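Local coordinates for hydroquinone dioxygenase large subunit (PDB 4ZXA) that catalyses, together with its small subunit, the metal-dependent ring cleavage of hydroquinone by dioxygen, as the large subunit of the two-subunit hydroquinone 1,2-dioxygenase PnpCD, at the interface of chains B and A. Sequence-based numbering; all coordinates share one arbitrary frame. Chains: chain A, Hydroquinone dioxygenase large subunit; chain B, Hydroquinone dioxygenase small subunit.

Contact 1: the interface of chains B and A. Residues chain B 21-24, 37-39; chain A 287-295.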
loop_
_atom_site.group_PDB
_atom_site.type_symbol
_atom_site.label_atom_id
_atom_site.label_comp_id
_atom_site.label_asym_id
_atom_site.label_seq_id
_atom_site.Cartn_x
_atom_site.Cartn_y
_atom_site.Cartn_z
ATOM N N ARG B 21 -29.562 -4.648 9.897
ATOM C CA ARG B 21 -28.615 -4.195 10.905
ATOM C C ARG B 21 -28.009 -2.875 10.456
ATOM O O ARG B 21 -27.147 -2.848 9.576
ATOM C CB ARG B 21 -27.514 -5.244 11.109
ATOM C CG ARG B 21 -26.407 -4.804 12.054
ATOM C CD ARG B 21 -25.349 -5.884 12.268
ATOM N NE ARG B 21 -25.178 -6.122 13.695
ATOM C CZ ARG B 21 -25.926 -6.970 14.399
ATOM N NH1 ARG B 21 -26.883 -7.674 13.796
ATOM N NH2 ARG B 21 -25.716 -7.120 15.702
ATOM N N LYS B 22 -28.465 -1.780 11.051
ATOM C CA LYS B 22 -27.960 -0.472 10.662
ATOM C C LYS B 22 -26.457 -0.410 10.842
ATOM O O LYS B 22 -25.912 -0.995 11.772
ATOM C CB LYS B 22 -28.621 0.652 11.454
ATOM C CG LYS B 22 -28.115 2.032 11.061
ATOM C CD LYS B 22 -29.155 3.109 11.331
ATOM C CE LYS B 22 -29.344 3.306 12.820
ATOM N NZ LYS B 22 -30.439 4.255 13.112
ATOM N N GLY B 23 -25.788 0.293 9.941
ATOM C CA GLY B 23 -24.358 0.479 10.060
ATOM C C GLY B 23 -24.063 1.391 11.225
ATOM O O GLY B 23 -24.910 1.594 12.088
ATOM N N THR B 24 -22.858 1.947 11.236
ATOM C CA THR B 24 -22.405 2.815 12.309
ATOM C C THR B 24 -21.563 3.995 11.801
ATOM O O THR B 24 -20.709 3.852 10.913
ATOM C CB THR B 24 -21.560 2.031 13.322
ATOM O OG1 THR B 24 -20.398 1.512 12.661
ATOM C CG2 THR B 24 -22.373 0.868 13.898
ATOM N N PHE B 37 -27.217 10.193 8.202
ATOM C CA PHE B 37 -27.072 8.741 8.149
ATOM C C PHE B 37 -28.329 7.998 8.595
ATOM O O PHE B 37 -28.655 7.988 9.783
ATOM C CB PHE B 37 -25.902 8.326 9.036
ATOM C CG PHE B 37 -25.398 6.941 8.763
ATOM C CD1 PHE B 37 -24.397 6.730 7.829
ATOM C CD2 PHE B 37 -25.922 5.846 9.447
ATOM C CE1 PHE B 37 -23.920 5.446 7.573
ATOM C CE2 PHE B 37 -25.456 4.559 9.201
ATOM C CZ PHE B 37 -24.451 4.357 8.264
ATOM N N SER B 38 -29.032 7.381 7.654
ATOM C CA SER B 38 -30.183 6.555 8.008
ATOM C C SER B 38 -30.093 5.173 7.367
ATOM O O SER B 38 -29.086 4.826 6.765
ATOM C CB SER B 38 -31.486 7.239 7.600
ATOM O OG SER B 38 -31.649 7.220 6.196
ATOM N N ASN B 39 -31.150 4.382 7.505
ATOM C CA ASN B 39 -31.204 3.055 6.898
ATOM C C ASN B 39 -32.611 2.805 6.369
ATOM O O ASN B 39 -33.580 2.931 7.111
ATOM C CB ASN B 39 -30.820 1.998 7.924
ATOM C CG ASN B 39 -30.908 0.601 7.373
ATOM O OD1 ASN B 39 -32.003 0.093 7.116
ATOM N ND2 ASN B 39 -29.754 -0.044 7.198
ATOM N N ILE A 287 -16.796 5.255 8.959
ATOM C CA ILE A 287 -18.169 4.865 8.666
ATOM C C ILE A 287 -18.289 3.451 8.084
ATOM O O ILE A 287 -17.706 3.145 7.050
ATOM C CB ILE A 287 -18.842 5.871 7.710
ATOM C CG1 ILE A 287 -18.754 7.287 8.273
ATOM C CG2 ILE A 287 -20.299 5.498 7.441
ATOM C CD1 ILE A 287 -19.605 8.265 7.502
ATOM N N THR A 288 -19.059 2.600 8.759
ATOM C CA THR A 288 -19.332 1.258 8.278
ATOM C C THR A 288 -20.722 1.240 7.677
ATOM O O THR A 288 -21.698 1.501 8.360
ATOM C CB THR A 288 -19.278 0.237 9.411
ATOM O OG1 THR A 288 -18.001 0.300 10.062
ATOM C CG2 THR A 288 -19.511 -1.166 8.873
ATOM N N MET A 289 -20.822 0.955 6.390
ATOM C CA MET A 289 -22.122 0.992 5.740
ATOM C C MET A 289 -22.607 -0.417 5.444
ATOM O O MET A 289 -21.963 -1.174 4.707
ATOM C CB MET A 289 -22.094 1.860 4.473
ATOM C CG MET A 289 -21.928 3.363 4.749
ATOM S SD MET A 289 -22.295 4.464 3.346
ATOM C CE MET A 289 -24.081 4.321 3.190
ATOM N N ARG A 290 -23.741 -0.762 6.042
ATOM C CA ARG A 290 -24.344 -2.072 5.888
ATOM C C ARG A 290 -25.543 -1.999 4.958
ATOM O O ARG A 290 -26.020 -0.914 4.622
ATOM C CB ARG A 290 -24.765 -2.616 7.255
ATOM C CG ARG A 290 -23.643 -2.609 8.279
ATOM C CD ARG A 290 -23.970 -3.450 9.500
ATOM N NE ARG A 290 -22.755 -3.690 10.269
ATOM C CZ ARG A 290 -22.554 -3.287 11.520
ATOM N NH1 ARG A 290 -23.505 -2.639 12.188
ATOM N NH2 ARG A 290 -21.395 -3.546 12.107
ATOM N N ALA A 291 -26.030 -3.161 4.549
ATOM C CA ALA A 291 -27.125 -3.237 3.591
ATOM C C ALA A 291 -28.288 -2.345 4.019
ATOM O O ALA A 291 -28.800 -2.465 5.147
ATOM C CB ALA A 291 -27.584 -4.689 3.420
ATOM N N GLY A 292 -28.698 -1.451 3.119
ATOM C CA GLY A 292 -29.751 -0.499 3.418
ATOM C C GLY A 292 -29.312 0.857 3.954
ATOM O O GLY A 292 -30.112 1.779 4.018
ATOM N N ASP A 293 -28.051 1.001 4.342
ATOM C CA ASP A 293 -27.576 2.296 4.831
ATOM C C ASP A 293 -27.519 3.411 3.767
ATOM O O ASP A 293 -27.225 3.174 2.583
ATOM C CB ASP A 293 -26.226 2.163 5.526
ATOM C CG ASP A 293 -26.310 1.368 6.817
ATOM O OD1 ASP A 293 -27.432 1.181 7.343
ATOM O OD2 ASP A 293 -25.246 0.940 7.318
ATOM N N VAL A 294 -27.825 4.625 4.228
ATOM C CA VAL A 294 -27.796 5.842 3.428
ATOM C C VAL A 294 -26.893 6.874 4.103
ATOM O O VAL A 294 -27.063 7.195 5.280
ATOM C CB VAL A 294 -29.187 6.468 3.312
ATOM C CG1 VAL A 294 -29.089 7.781 2.564
ATOM C CG2 VAL A 294 -30.123 5.524 2.620
ATOM N N CYS A 295 -25.934 7.395 3.357
ATOM C CA CYS A 295 -24.962 8.302 3.937
ATOM C C CYS A 295 -24.625 9.426 2.961
ATOM O O CYS A 295 -24.476 9.202 1.755
ATOM C CB CYS A 295 -23.698 7.533 4.323
ATOM S SG CYS A 295 -22.413 8.516 5.155
HETATM O O HOH W 1 -28.197 -4.193 7.358
#
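The loop B:21-23, the start of strand B:24-27 and the short strand B:38-39 lie against two consecutive strands of the large subunit, A:283-290 and A:293-297, and the turn that joins them. Each pairing is antiparallel. B:Thr24 and A:Thr288 exchange main-chain bonds, the one from A:Thr288 N to B:Thr24 O (3.0 Å) running nearly along the C=O axis, while B:Ser38 and A:Val294 do the same on the neighbouring strand. Between the two pairings sits the carboxylate of A:Asp293, its CG anti to the carbonyl carbon (chi1 -67°). OD2 offers its syn lone pair to B:Gly23 N (2.8 Å) and is also gripped, from above the carboxylate plane, by its own chain's A:Arg290 N (2.6 Å). OD1 takes the amide of B:Asn39 ND2 at 2.6 Å, again from above the plane, with amide and carboxylate turned 80° apart; CG of B:Asn39 is anti to its backbone N (chi1 178°). This sharing holds the carboxylate's rotation and would probably favour its ionised form. The B:Phe37 ring crosses A:Asp293 obliquely, CZ nearest the carboxylate, and meets A:Ile287 tip to tip, CE1 to CG2 3.6 Å, with A:Cys295 SG in plane at its edge. A:Arg290 runs extended alongside B:Arg21, which is poorly ordered, and its NH1 reaches B:Lys22 O at 2.9 Å, the oxygen lying at the guanidinium edge. A water, 2.9 Å from A:Ala291 O, also meets B:Arg21 N and O. The patch thus adds small-subunit strands to the edges of two large-subunit strands and joins the two subunits of the dioxygenase.

Contact 2: the interface of chains B and A. Residues chain B 84, 122, 124, 127-130; chain A 175, 202, 215-220.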
loop_
_atom_site.group_PDB
_atom_site.type_symbol
_atom_site.label_atom_id
_atom_site.label_comp_id
_atom_site.label_asym_id
_atom_site.label_seq_id
_atom_site.Cartn_x
_atom_site.Cartn_y
_atom_site.Cartn_z
ATOM N N ILE B 84 -37.036 1.214 -7.254
ATOM C CA ILE B 84 -36.300 -0.019 -6.970
ATOM C C ILE B 84 -36.950 -0.733 -5.806
ATOM O O ILE B 84 -37.098 -0.166 -4.721
ATOM C CB ILE B 84 -34.852 0.244 -6.512
ATOM C CG1 ILE B 84 -34.192 1.342 -7.349
ATOM C CG2 ILE B 84 -34.041 -1.066 -6.523
ATOM C CD1 ILE B 84 -33.524 0.821 -8.554
ATOM N N VAL B 122 -46.377 -4.293 -13.970
ATOM C CA VAL B 122 -45.094 -4.924 -13.766
ATOM C C VAL B 122 -45.095 -5.580 -12.388
ATOM O O VAL B 122 -45.722 -5.086 -11.447
ATOM C CB VAL B 122 -43.946 -3.883 -13.857
ATOM C CG1 VAL B 122 -42.621 -4.519 -13.497
ATOM C CG2 VAL B 122 -43.891 -3.280 -15.250
ATOM N N LEU B 124 -42.570 -6.499 -9.520
ATOM C CA LEU B 124 -41.212 -6.275 -9.034
ATOM C C LEU B 124 -40.917 -7.066 -7.767
ATOM O O LEU B 124 -41.620 -6.942 -6.755
ATOM C CB LEU B 124 -40.978 -4.782 -8.755
ATOM C CG LEU B 124 -41.148 -3.817 -9.931
ATOM C CD1 LEU B 124 -41.028 -2.357 -9.469
ATOM C CD2 LEU B 124 -40.145 -4.121 -11.049
ATOM N N GLY B 127 -34.574 -6.211 -5.762
ATOM C CA GLY B 127 -33.473 -6.010 -6.676
ATOM C C GLY B 127 -33.956 -5.589 -8.044
ATOM O O GLY B 127 -33.148 -5.371 -8.949
ATOM N N HIS B 128 -35.269 -5.468 -8.199
ATOM C CA HIS B 128 -35.835 -5.108 -9.488
ATOM C C HIS B 128 -36.140 -3.617 -9.602
ATOM O O HIS B 128 -36.562 -2.965 -8.637
ATOM C CB HIS B 128 -37.095 -5.926 -9.777
ATOM C CG HIS B 128 -36.838 -7.397 -9.891
ATOM N ND1 HIS B 128 -37.852 -8.322 -9.916
ATOM C CD2 HIS B 128 -35.679 -8.090 -9.978
ATOM C CE1 HIS B 128 -37.330 -9.540 -10.028
ATOM N NE2 HIS B 128 -36.011 -9.415 -10.067
ATOM N N GLN B 129 -35.930 -3.090 -10.804
ATOM C CA GLN B 129 -36.139 -1.680 -11.083
ATOM C C GLN B 129 -37.127 -1.537 -12.251
ATOM O O GLN B 129 -37.117 -2.333 -13.197
ATOM C CB GLN B 129 -34.784 -1.025 -11.417
ATOM C CG GLN B 129 -34.819 0.454 -11.783
ATOM C CD GLN B 129 -33.414 1.040 -12.005
ATOM O OE1 GLN B 129 -32.538 0.933 -11.140
ATOM N NE2 GLN B 129 -33.199 1.658 -13.168
ATOM N N CYS B 130 -37.991 -0.532 -12.176
ATOM C CA CYS B 130 -38.784 -0.182 -13.333
ATOM C C CYS B 130 -38.776 1.328 -13.563
ATOM O O CYS B 130 -38.569 2.118 -12.633
ATOM C CB CYS B 130 -40.225 -0.700 -13.199
ATOM S SG CYS B 130 -41.275 0.311 -12.150
ATOM N N MET A 175 -32.567 4.544 -19.091
ATOM C CA MET A 175 -32.462 3.367 -18.264
ATOM C C MET A 175 -31.886 2.272 -19.149
ATOM O O MET A 175 -32.126 2.260 -20.348
ATOM C CB MET A 175 -33.848 2.984 -17.727
ATOM C CG MET A 175 -33.910 1.639 -17.022
ATOM S SD MET A 175 -35.588 1.236 -16.452
ATOM C CE MET A 175 -35.662 2.300 -15.028
ATOM N N PRO A 202 -37.855 -9.251 -13.610
ATOM C CA PRO A 202 -39.234 -8.933 -13.224
ATOM C C PRO A 202 -40.173 -9.309 -14.370
ATOM O O PRO A 202 -39.724 -9.400 -15.520
ATOM C CB PRO A 202 -39.227 -7.406 -13.079
ATOM C CG PRO A 202 -37.813 -6.957 -13.291
ATOM C CD PRO A 202 -37.085 -8.050 -13.978
ATOM N N HIS A 215 -41.220 -0.860 -18.837
ATOM C CA HIS A 215 -39.828 -1.256 -18.712
ATOM C C HIS A 215 -39.415 -1.545 -17.283
ATOM O O HIS A 215 -39.686 -0.773 -16.368
ATOM C CB HIS A 215 -38.913 -0.182 -19.325
ATOM C CG HIS A 215 -39.258 0.158 -20.740
ATOM N ND1 HIS A 215 -38.931 -0.661 -21.799
ATOM C CD2 HIS A 215 -39.914 1.217 -21.270
ATOM C CE1 HIS A 215 -39.364 -0.119 -22.924
ATOM N NE2 HIS A 215 -39.962 1.022 -22.631
ATOM N N ALA A 216 -38.740 -2.666 -17.108
ATOM C CA ALA A 216 -38.277 -3.082 -15.797
ATOM C C ALA A 216 -37.215 -4.149 -15.997
ATOM O O ALA A 216 -37.371 -5.023 -16.845
ATOM C CB ALA A 216 -39.436 -3.627 -14.994
ATOM N N PHE A 217 -36.124 -4.069 -15.240
ATOM C CA PHE A 217 -35.090 -5.110 -15.289
ATOM C C PHE A 217 -34.606 -5.422 -13.887
ATOM O O PHE A 217 -34.960 -4.728 -12.935
ATOM C CB PHE A 217 -33.905 -4.686 -16.170
ATOM C CG PHE A 217 -33.089 -3.551 -15.596
ATOM C CD1 PHE A 217 -33.590 -2.261 -15.573
ATOM C CD2 PHE A 217 -31.825 -3.775 -15.092
ATOM C CE1 PHE A 217 -32.847 -1.210 -15.043
ATOM C CE2 PHE A 217 -31.073 -2.736 -14.573
ATOM C CZ PHE A 217 -31.587 -1.448 -14.546
ATOM N N SER A 218 -33.805 -6.468 -13.745
ATOM C CA SER A 218 -33.252 -6.773 -12.440
ATOM C C SER A 218 -31.923 -6.076 -12.254
ATOM O O SER A 218 -30.928 -6.428 -12.881
ATOM C CB SER A 218 -33.079 -8.271 -12.240
ATOM O OG SER A 218 -32.313 -8.518 -11.079
ATOM N N LEU A 219 -31.919 -5.083 -11.377
ATOM C CA LEU A 219 -30.712 -4.354 -11.055
ATOM C C LEU A 219 -29.662 -5.234 -10.333
ATOM O O LEU A 219 -28.472 -5.130 -10.610
ATOM C CB LEU A 219 -31.062 -3.106 -10.237
ATOM C CG LEU A 219 -29.905 -2.207 -9.789
ATOM C CD1 LEU A 219 -29.200 -1.562 -10.994
ATOM C CD2 LEU A 219 -30.390 -1.146 -8.796
ATOM N N PHE A 220 -30.094 -6.094 -9.415
ATOM C CA PHE A 220 -29.138 -6.941 -8.690
ATOM C C PHE A 220 -28.438 -7.912 -9.649
ATOM O O PHE A 220 -27.231 -8.169 -9.525
ATOM C CB PHE A 220 -29.809 -7.695 -7.537
ATOM C CG PHE A 220 -30.188 -6.817 -6.373
ATOM C CD1 PHE A 220 -29.992 -5.437 -6.424
ATOM C CD2 PHE A 220 -30.734 -7.373 -5.217
ATOM C CE1 PHE A 220 -30.334 -4.621 -5.345
ATOM C CE2 PHE A 220 -31.080 -6.570 -4.139
ATOM C CZ PHE A 220 -30.880 -5.186 -4.206
#
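Two main-chain N-H groups grip B:Gly127 O, those of A:Leu219 and A:Phe220 in the first turn of helix A:219-224. A:Leu219 N reaches B:Gly127 O at 2.7 Å, nearly along the C=O axis though bent at its hydrogen (121°), whereas A:Phe220 N meets it at 3.2 Å in the carbonyl plane, on a lone pair. The carbonyl therefore caps the helix's N-terminal end, whose dipole would be expected to polarise it. The same glycine lays its CA over the centre of the A:Phe220 ring, 3.3 Å from the centroid; A:Phe220 CG, anti to the carbonyl carbon, places the ring beside the glycine, and chi2 near 3° turns its face to CA. An alanine in place of A:Phe220 would remove this aromatic platform and would probably loosen the seat of the small subunit's turn. Beyond the turn, strand B:128-132 pairs antiparallel with strand A:216-218: B:Gln129 N meets A:Phe217 O almost straight at 2.9 Å, and A:Phe217 N returns a bond to B:Gln129 O. The B:His128 imidazole carries A:Pro202 CG over one face, toward the rim, 3.8 Å from the ring centroid, while its CD2 touches A:Ser218 CB. On the opposite side of the strand B:Gln129 extends, CG anti to its backbone N, alongside the A:Phe217 ring, amide and ring planes 71° apart, and meets the bent end of A:Met175 tip to tip. A:Ala216 CB packs against B:Val122 CG1 and B:Cys130 CB. At the far end of the glutamine, the side chains of A:Leu219 and B:Ile84 cross at about a right angle, CD2 of the former 3.7 Å from CD1 of the latter.

The centres of contact 1 and contact 2 lie about 23 Å apart, and they have no residue or secondary-structure element in common. Both join the same two chains by antiparallel strand pairing, contact 1 through the small subunit's N-terminal segment and contact 2 through a strand of its later part. On the large subunit they use a strand pair late in the chain and, well before it in sequence, a short strand leading into a helix. Two separated attachments of this kind should restrain the subunits from pivoting about either one, in keeping with a two-subunit enzyme deposited with two copies of each chain.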